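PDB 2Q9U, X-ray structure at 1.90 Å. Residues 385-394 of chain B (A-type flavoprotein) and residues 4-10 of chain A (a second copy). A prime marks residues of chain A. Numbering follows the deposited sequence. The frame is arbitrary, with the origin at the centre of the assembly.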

# COMPACT_ATOMS: atom_id res chain seq x y z
N THR B 385 13.09 -20.64 -22.85
CA THR B 385 13.30 -22.07 -23.10
C THR B 385 14.55 -22.43 -22.29
O THR B 385 15.24 -21.54 -21.79
CB THR B 385 13.63 -22.33 -24.58
OG1 THR B 385 14.92 -21.77 -24.89
CG2 THR B 385 12.55 -21.74 -25.53
N GLU B 386 14.85 -23.73 -22.18
CA GLU B 386 16.01 -24.13 -21.40
C GLU B 386 17.28 -23.51 -21.97
O GLU B 386 18.17 -23.13 -21.21
CB GLU B 386 16.15 -25.65 -21.29
CG GLU B 386 15.22 -26.29 -20.24
CD GLU B 386 15.67 -27.68 -19.82
OE1 GLU B 386 15.91 -28.51 -20.72
OE2 GLU B 386 15.80 -27.96 -18.60
N GLU B 387 17.36 -23.40 -23.29
CA GLU B 387 18.54 -22.83 -23.93
C GLU B 387 18.70 -21.33 -23.62
O GLU B 387 19.81 -20.82 -23.42
CB GLU B 387 18.53 -23.09 -25.44
CG GLU B 387 18.70 -24.59 -25.82
CD GLU B 387 17.52 -25.50 -25.40
OE1 GLU B 387 16.33 -25.04 -25.36
OE2 GLU B 387 17.79 -26.69 -25.13
N LEU B 388 17.57 -20.62 -23.58
CA LEU B 388 17.56 -19.21 -23.22
C LEU B 388 17.95 -19.00 -21.74
O LEU B 388 18.69 -18.07 -21.42
CB LEU B 388 16.19 -18.59 -23.52
CG LEU B 388 15.99 -18.06 -24.94
CD1 LEU B 388 14.49 -17.87 -25.20
CD2 LEU B 388 16.78 -16.76 -25.21
N LEU B 389 17.44 -19.85 -20.85
CA LEU B 389 17.88 -19.85 -19.43
C LEU B 389 19.39 -20.06 -19.30
O LEU B 389 20.05 -19.38 -18.51
CB LEU B 389 17.14 -20.90 -18.63
CG LEU B 389 15.62 -20.69 -18.56
CD1 LEU B 389 15.00 -21.81 -17.76
CD2 LEU B 389 15.29 -19.33 -17.96
N GLU B 390 19.93 -21.00 -20.07
CA GLU B 390 21.37 -21.22 -20.08
C GLU B 390 22.13 -19.99 -20.60
O GLU B 390 23.21 -19.63 -20.09
CB GLU B 390 21.69 -22.48 -20.88
CG GLU B 390 23.18 -22.72 -21.09
CD GLU B 390 23.44 -24.06 -21.72
OE1 GLU B 390 22.99 -24.24 -22.88
OE2 GLU B 390 24.07 -24.92 -21.06
N GLN B 391 21.58 -19.33 -21.63
CA GLN B 391 22.17 -18.09 -22.11
C GLN B 391 22.15 -17.00 -21.03
O GLN B 391 23.12 -16.26 -20.87
CB GLN B 391 21.46 -17.59 -23.37
CG GLN B 391 22.09 -16.36 -23.98
CD GLN B 391 21.43 -15.92 -25.28
OE1 GLN B 391 20.38 -16.47 -25.69
NE2 GLN B 391 22.04 -14.94 -25.95
N ALA B 392 21.04 -16.90 -20.30
CA ALA B 392 20.93 -15.91 -19.22
C ALA B 392 21.94 -16.22 -18.10
O ALA B 392 22.60 -15.30 -17.59
CB ALA B 392 19.51 -15.89 -18.67
N TYR B 393 22.06 -17.50 -17.75
CA TYR B 393 23.04 -17.97 -16.75
C TYR B 393 24.45 -17.58 -17.15
O TYR B 393 25.20 -17.01 -16.34
CB TYR B 393 22.93 -19.49 -16.57
CG TYR B 393 23.83 -20.07 -15.49
CD1 TYR B 393 23.38 -20.20 -14.16
CD2 TYR B 393 25.13 -20.52 -15.79
CE1 TYR B 393 24.22 -20.75 -13.16
CE2 TYR B 393 25.96 -21.08 -14.80
CZ TYR B 393 25.50 -21.18 -13.49
OH TYR B 393 26.30 -21.75 -12.50
N ASN B 394 24.81 -17.88 -18.40
CA ASN B 394 26.15 -17.53 -18.89
C ASN B 394 26.43 -16.02 -18.86
O ASN B 394 27.54 -15.58 -18.51
CB ASN B 394 26.40 -18.14 -20.29
CG ASN B 394 26.43 -19.66 -20.26
OD1 ASN B 394 26.68 -20.29 -19.23
ND2 ASN B 394 26.18 -20.26 -21.42
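Chain A, residues 4-10: KPKYVQD

An extended segment that packs against a helix has a characteristic difficulty: the helix has spent most of its backbone hydrogen-bonding groups on itself, so the segment must be held by side chains and by contacts with the helix surface. The pairing of residues 385-394 of chain B with residues 4-10 of a second copy of this A-type flavoprotein is a compact example. On chain B, the helix begins at Glu386 and runs beyond Asn394. Thr385 occupies the N-cap position, where its OG1 accepts from Leu388 N at 3.2 Å, and the regular ladder of backbone bonds starts with Leu389 N to Thr385 O at 2.9 Å. The chain A stretch forms no regular helix or strand. Its backbone is largely extended, with psi near 144° at Pro5′ and 113° at Lys6′, but Tyr7′ departs from this pattern at phi/psi of -137/8° before Val8′ and Gln9′ return to extended values.

The two chains advance in the same general sense. Pro5′ lies by Glu386, Glu387 and Glu390, Tyr7′ comes against Leu389 and Glu390, and Val8′ and Gln9′ reach Tyr393. The nearest CA atoms across the contact are those of Glu390 and Tyr7′, 4.6 Å apart. Together the stretches bury 552 Å², summed over both sides.

Side chains supply the polar links. Glu390, with chi1 and chi2 both t, places OE2 2.9 Å from Lys6′ N; the N-H...O angle of 167° makes this a nearly straight hydrogen bond, and it gives the backbone amide of the irregular segment an acceptor that the helix backbone does not provide. The same carboxylate lies against the preceding residue, with Glu390 OE2 3.3 Å from Pro5′ CA. Pro5′ also packs its ring on the first helical turn, its CG lying 3.7 Å from Glu386 CB.

Tyr7′ combines both kinds of contact. The phenol lies by the first turn of the helix, and Tyr7′ OH donates to Glu386 OE2 at 2.7 Å, a bond lying near the plane of the ring. One face of that ring receives Leu389: the CD1 methyl is 3.9 Å from the Tyr7′ ring centroid and only 10° off the ring normal, a well-centred CH-pi contact, while Leu389 CB comes within 3.6 Å of Tyr7′ CG. An aromatic residue can thus be gripped at its hydroxyl and over its face at once.

Farther along, Tyr393, whose CA-to-CB bond points toward chain A, follows the backbone after Tyr7′. Tyr393 CD1 is 3.5 Å from Tyr7′ C, Tyr393 CE1 3.6 Å from Val8′ C, and Tyr393 OH 3.7 Å from Gln9′ CA. Tyr393 OH also comes within 3.5 Å of Lys6′ CE. A water completes the contact, donating to Lys6′ O at 2.8 Å and to Asn394 OD1 at 2.7 Å, so that the carbonyl of Lys6′ is linked to the helix through solvent while its amide is bound directly.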

# COMPACT_ATOMS: atom_id res chain seq x y z
N LYS A 4 21.93 -31.60 -21.25
CA LYS A 4 21.10 -30.73 -20.35
C LYS A 4 21.72 -29.34 -20.18
O LYS A 4 22.84 -29.22 -19.65
CB LYS A 4 20.90 -31.40 -18.99
N PRO A 5 21.00 -28.28 -20.62
CA PRO A 5 21.50 -26.92 -20.42
C PRO A 5 21.65 -26.59 -18.94
O PRO A 5 20.85 -27.04 -18.11
CB PRO A 5 20.41 -26.04 -21.04
CG PRO A 5 19.58 -26.96 -21.90
CD PRO A 5 19.68 -28.31 -21.28
N LYS A 6 22.69 -25.82 -18.62
CA LYS A 6 23.00 -25.45 -17.24
C LYS A 6 22.54 -24.03 -16.91
O LYS A 6 23.08 -23.06 -17.44
CB LYS A 6 24.51 -25.62 -17.00
CG LYS A 6 25.10 -24.81 -15.86
CD LYS A 6 25.24 -25.64 -14.63
CE LYS A 6 26.27 -25.05 -13.70
NZ LYS A 6 26.45 -25.98 -12.57
N TYR A 7 21.55 -23.92 -16.03
CA TYR A 7 20.99 -22.62 -15.68
C TYR A 7 20.74 -22.46 -14.17
O TYR A 7 20.15 -21.47 -13.74
CB TYR A 7 19.74 -22.29 -16.52
CG TYR A 7 18.67 -23.36 -16.49
CD1 TYR A 7 17.76 -23.44 -15.43
CD2 TYR A 7 18.58 -24.30 -17.50
CE1 TYR A 7 16.77 -24.44 -15.39
CE2 TYR A 7 17.61 -25.30 -17.47
CZ TYR A 7 16.71 -25.36 -16.42
OH TYR A 7 15.76 -26.37 -16.39
N VAL A 8 21.20 -23.42 -13.38
CA VAL A 8 21.27 -23.25 -11.92
C VAL A 8 22.69 -23.51 -11.44
O VAL A 8 23.42 -24.30 -12.05
CB VAL A 8 20.28 -24.15 -11.13
CG1 VAL A 8 18.82 -23.75 -11.42
CG2 VAL A 8 20.55 -25.67 -11.35
N GLN A 9 23.05 -22.86 -10.33
CA GLN A 9 24.33 -23.13 -9.70
C GLN A 9 24.12 -24.19 -8.62
O GLN A 9 23.22 -24.04 -7.77
CB GLN A 9 24.91 -21.86 -9.04
CG GLN A 9 26.22 -22.16 -8.26
CD GLN A 9 26.58 -21.15 -7.18
OE1 GLN A 9 25.86 -20.18 -6.95
NE2 GLN A 9 27.72 -21.36 -6.53
N ASP A 10 24.92 -25.26 -8.64
CA ASP A 10 24.88 -26.25 -7.55
C ASP A 10 25.50 -25.65 -6.32
O ASP A 10 26.52 -24.96 -6.40
CB ASP A 10 25.63 -27.53 -7.92
CG ASP A 10 25.06 -28.18 -9.16
OD1 ASP A 10 23.82 -28.18 -9.32
OD2 ASP A 10 25.86 -28.65 -9.99
O HOH W 1 25.61 -22.64 -18.48